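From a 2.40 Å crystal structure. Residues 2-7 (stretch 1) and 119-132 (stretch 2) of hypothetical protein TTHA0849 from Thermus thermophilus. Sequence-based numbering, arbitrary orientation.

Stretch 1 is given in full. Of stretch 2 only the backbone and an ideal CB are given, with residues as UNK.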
# COMPACT_ATOMS: atom_id res chain seq x y z
N PRO A 2 -4.04 1.22 -15.82
CA PRO A 2 -4.38 -0.14 -15.39
C PRO A 2 -4.50 -0.28 -13.87
O PRO A 2 -4.11 0.62 -13.13
CB PRO A 2 -3.26 -1.00 -15.97
CG PRO A 2 -2.12 -0.06 -16.17
CD PRO A 2 -2.72 1.28 -16.48
N GLU A 3 -5.05 -1.40 -13.41
CA GLU A 3 -5.36 -1.59 -12.00
C GLU A 3 -4.94 -2.97 -11.50
O GLU A 3 -4.91 -3.93 -12.25
CB GLU A 3 -6.86 -1.40 -11.76
CG GLU A 3 -7.31 -1.61 -10.33
CD GLU A 3 -8.75 -2.11 -10.24
OE1 GLU A 3 -9.63 -1.31 -9.84
OE2 GLU A 3 -9.00 -3.29 -10.56
N VAL A 4 -4.60 -3.04 -10.22
CA VAL A 4 -4.25 -4.29 -9.54
C VAL A 4 -5.03 -4.33 -8.23
O VAL A 4 -5.38 -3.29 -7.68
CB VAL A 4 -2.72 -4.34 -9.26
CG1 VAL A 4 -2.42 -5.36 -8.19
CG2 VAL A 4 -1.97 -4.70 -10.52
N ARG A 5 -5.33 -5.52 -7.73
CA ARG A 5 -5.93 -5.62 -6.41
C ARG A 5 -5.51 -6.89 -5.72
O ARG A 5 -5.48 -7.96 -6.33
CB ARG A 5 -7.45 -5.57 -6.51
CG ARG A 5 -8.01 -6.57 -7.48
CD ARG A 5 -8.52 -7.77 -6.73
NE ARG A 5 -9.42 -7.38 -5.65
CZ ARG A 5 -10.02 -8.25 -4.84
NH1 ARG A 5 -10.82 -7.83 -3.87
NH2 ARG A 5 -9.81 -9.55 -5.02
N ALA A 6 -5.18 -6.77 -4.44
CA ALA A 6 -4.81 -7.91 -3.64
C ALA A 6 -5.81 -8.02 -2.50
O ALA A 6 -6.41 -7.02 -2.09
CB ALA A 6 -3.41 -7.71 -3.09
N GLU A 7 -5.99 -9.24 -2.00
CA GLU A 7 -6.97 -9.56 -0.97
C GLU A 7 -6.29 -10.51 0.00
O GLU A 7 -5.63 -11.45 -0.41
CB GLU A 7 -8.18 -10.23 -1.62
CG GLU A 7 -9.44 -10.31 -0.78
CD GLU A 7 -10.64 -10.78 -1.59
OE1 GLU A 7 -10.64 -11.94 -2.04
OE2 GLU A 7 -11.59 -9.98 -1.78
N UNK A 119 6.07 -4.16 -22.46
CA UNK A 119 6.30 -4.69 -21.12
C UNK A 119 5.12 -4.44 -20.21
O UNK A 119 5.25 -4.49 -18.99
CB UNK A 119 7.56 -4.07 -20.51
N UNK A 120 3.96 -4.16 -20.81
CA UNK A 120 2.75 -3.80 -20.08
C UNK A 120 2.31 -4.89 -19.12
O UNK A 120 1.79 -4.60 -18.04
CB UNK A 120 1.62 -3.49 -21.06
N UNK A 121 2.50 -6.14 -19.52
CA UNK A 121 2.04 -7.25 -18.70
C UNK A 121 3.01 -7.56 -17.56
O UNK A 121 2.60 -7.88 -16.44
CB UNK A 121 1.84 -8.49 -19.57
N UNK A 122 4.30 -7.46 -17.83
CA UNK A 122 5.30 -7.62 -16.79
C UNK A 122 5.14 -6.54 -15.72
O UNK A 122 5.10 -6.85 -14.52
CB UNK A 122 6.71 -7.57 -17.39
N UNK A 123 5.03 -5.28 -16.14
CA UNK A 123 4.72 -4.19 -15.21
C UNK A 123 3.51 -4.54 -14.36
O UNK A 123 3.50 -4.34 -13.14
CB UNK A 123 4.47 -2.89 -15.97
N UNK A 124 2.48 -5.05 -15.02
CA UNK A 124 1.25 -5.41 -14.34
C UNK A 124 1.54 -6.40 -13.22
O UNK A 124 1.15 -6.18 -12.07
CB UNK A 124 0.24 -6.00 -15.33
N UNK A 125 2.24 -7.48 -13.55
CA UNK A 125 2.55 -8.51 -12.58
C UNK A 125 3.40 -7.98 -11.43
O UNK A 125 3.13 -8.26 -10.27
CB UNK A 125 3.27 -9.67 -13.27
N UNK A 126 4.44 -7.21 -11.74
CA UNK A 126 5.20 -6.53 -10.70
C UNK A 126 4.31 -5.71 -9.75
O UNK A 126 4.50 -5.74 -8.53
CB UNK A 126 6.24 -5.62 -11.35
N UNK A 127 3.33 -4.98 -10.28
CA UNK A 127 2.45 -4.19 -9.42
C UNK A 127 1.51 -5.11 -8.65
O UNK A 127 0.96 -4.72 -7.62
CB UNK A 127 1.65 -3.18 -10.24
N UNK A 128 1.31 -6.32 -9.15
CA UNK A 128 0.48 -7.27 -8.44
C UNK A 128 1.26 -7.84 -7.27
O UNK A 128 0.73 -8.01 -6.19
CB UNK A 128 0.00 -8.38 -9.37
N UNK A 129 2.53 -8.12 -7.50
CA UNK A 129 3.36 -8.68 -6.46
C UNK A 129 3.52 -7.64 -5.36
O UNK A 129 3.43 -7.96 -4.17
CB UNK A 129 4.72 -9.12 -7.01
N UNK A 130 3.72 -6.39 -5.77
CA UNK A 130 3.94 -5.33 -4.80
C UNK A 130 2.79 -5.17 -3.82
O UNK A 130 3.02 -5.08 -2.61
CB UNK A 130 4.18 -4.01 -5.53
N UNK A 131 1.55 -5.14 -4.31
CA UNK A 131 0.41 -5.00 -3.40
C UNK A 131 0.08 -6.26 -2.61
O UNK A 131 -0.40 -6.17 -1.48
CB UNK A 131 -0.83 -4.58 -4.20
N UNK A 132 0.31 -7.43 -3.20
CA UNK A 132 0.20 -8.69 -2.46
C UNK A 132 1.19 -8.71 -1.30
O UNK A 132 0.86 -9.17 -0.20
CB UNK A 132 0.44 -9.88 -3.39

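Strand 3-7 and helix 120-132 run in broadly the same direction, their axes 32° apart and 7.4 Å at closest approach. Val4 and Ala6 point their side chains at the helix, while Glu3, Arg5 and Glu7 point away.

Position 119 precedes the helix, with nothing of the strand near its CB; almost anything could stand here, and it is Leu119, at the N-cap. At position 120 the CB points sideways and is also far off, so only a long side chain could reach Pro2. Arg120 does so: Pro2 CG lies over one face of its guanidinium, 3.8 Å from Arg120 NH2. Positions 121, 122 and 123 leave the choice to other surroundings, and are Lys121, Leu122 and Val123.

At position 124 the CB points sideways, 5.4 Å from Val4 CG2, and the carbonyl of Glu3 lies beyond. A donor on a flexible stem would suit, whether amide or amine. Gln124 extends with chi1 t and chi2 p, and its NE2 donates to Glu3 O at 2.9 Å, though the placement of NE2 is less certain. Its OE1 lies 3.7 Å from Pro2 CB.

Positions 125 and 126 face away, so the strand sets no rule. They hold Lys125, whose NZ makes a long salt bridge to OE1 of the residue at 129 (3.7 Å), and Leu126.

At position 127 the CB points toward the strand and Val4 CG2, which favours an apolar group. Selenomethionine Met127 sets its CB 3.9 Å from Val4 CG2, while the end of its side chain leads away.

Position 128 points sideways, its CB 4.1 Å from Val4 CG1, with the amide of Arg5 further on. An acceptor able to bend back would suit: Gln or Glu. Gln128 takes that amide, Arg5 N to Gln128 OE1 3.2 Å, with some doubt over the place of OE1. With Gln124, it ties strand backbone to helix side chains on both flanks of Val4 in sequence.

Position 129 faces away, so the strand sets no rule; it is Glu129. Position 130 is sideways and free of the strand: Asn130.

Position 131 points at the strand, its CB 4.2 Å from Ala6 CB and 4.4 Å from Val4 CG1. A compact apolar side chain fits. Val131, chi1 m, brings CG2 to 3.2 Å from Val4 CG1 and 3.7 Å from Ala6 CB.

The CB at position 132 points sideways, 4.4 Å from Ala6 CB; any side chain with an aliphatic base could pass. Glu132 lays CG 3.9 Å from Ala6 CB.

Stretch 2 119-132: LRKLVQKLMQENVE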
# COMPACT_ATOMS: atom_id res chain seq x y z
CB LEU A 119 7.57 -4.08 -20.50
CG LEU A 119 8.87 -4.46 -21.22
CD1 LEU A 119 10.02 -3.58 -20.78
CD2 LEU A 119 9.16 -5.92 -20.97
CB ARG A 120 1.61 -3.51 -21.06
CG ARG A 120 0.30 -3.18 -20.40
CD ARG A 120 0.31 -1.78 -19.85
NE ARG A 120 1.22 -1.64 -18.71
CZ ARG A 120 1.45 -0.50 -18.06
NH1 ARG A 120 2.29 -0.48 -17.04
NH2 ARG A 120 0.84 0.61 -18.44
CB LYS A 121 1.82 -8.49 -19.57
CG LYS A 121 1.35 -9.69 -18.79
CD LYS A 121 0.08 -10.27 -19.37
CE LYS A 121 0.37 -11.28 -20.47
NZ LYS A 121 -0.88 -11.54 -21.26
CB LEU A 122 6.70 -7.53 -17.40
CG LEU A 122 7.86 -7.67 -16.40
CD1 LEU A 122 7.68 -8.93 -15.55
CD2 LEU A 122 9.18 -7.69 -17.16
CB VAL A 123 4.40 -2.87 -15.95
CG1 VAL A 123 3.72 -1.90 -15.01
CG2 VAL A 123 5.69 -2.25 -16.49
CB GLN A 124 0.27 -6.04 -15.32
CG GLN A 124 -1.05 -6.45 -14.70
CD GLN A 124 -1.99 -5.28 -14.53
OE1 GLN A 124 -2.26 -4.54 -15.47
NE2 GLN A 124 -2.50 -5.10 -13.31
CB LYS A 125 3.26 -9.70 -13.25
CG LYS A 125 3.43 -10.92 -12.32
CD LYS A 125 2.07 -11.49 -11.89
CE LYS A 125 2.19 -12.49 -10.74
NZ LYS A 125 0.97 -13.36 -10.60
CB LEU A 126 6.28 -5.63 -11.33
CG LEU A 126 7.53 -6.33 -11.88
CD1 LEU A 126 8.34 -5.36 -12.74
CD2 LEU A 126 8.38 -6.86 -10.73
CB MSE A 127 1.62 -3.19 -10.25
CG MSE A 127 2.43 -2.04 -10.85
SE MSE A 127 3.29 -0.85 -9.55
CE MSE A 127 5.09 -1.40 -9.79
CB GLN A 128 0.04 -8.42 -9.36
CG GLN A 128 -1.30 -8.20 -10.03
CD GLN A 128 -2.45 -8.26 -9.05
OE1 GLN A 128 -3.51 -7.68 -9.29
NE2 GLN A 128 -2.24 -8.96 -7.95
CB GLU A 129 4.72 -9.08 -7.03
CG GLU A 129 4.65 -10.20 -8.06
CD GLU A 129 3.97 -11.46 -7.54
OE1 GLU A 129 2.76 -11.64 -7.79
OE2 GLU A 129 4.65 -12.28 -6.88
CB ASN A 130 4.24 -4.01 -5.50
CG ASN A 130 5.73 -3.84 -5.82
OD1 ASN A 130 6.29 -4.61 -6.61
ND2 ASN A 130 6.36 -2.84 -5.21
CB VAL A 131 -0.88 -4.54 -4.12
CG1 VAL A 131 -0.67 -3.18 -4.73
CG2 VAL A 131 -1.29 -5.55 -5.16
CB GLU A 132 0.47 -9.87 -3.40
CG GLU A 132 -0.72 -10.31 -4.22
CD GLU A 132 -0.35 -11.34 -5.27
OE1 GLU A 132 -1.17 -11.59 -6.18
OE2 GLU A 132 0.77 -11.89 -5.20
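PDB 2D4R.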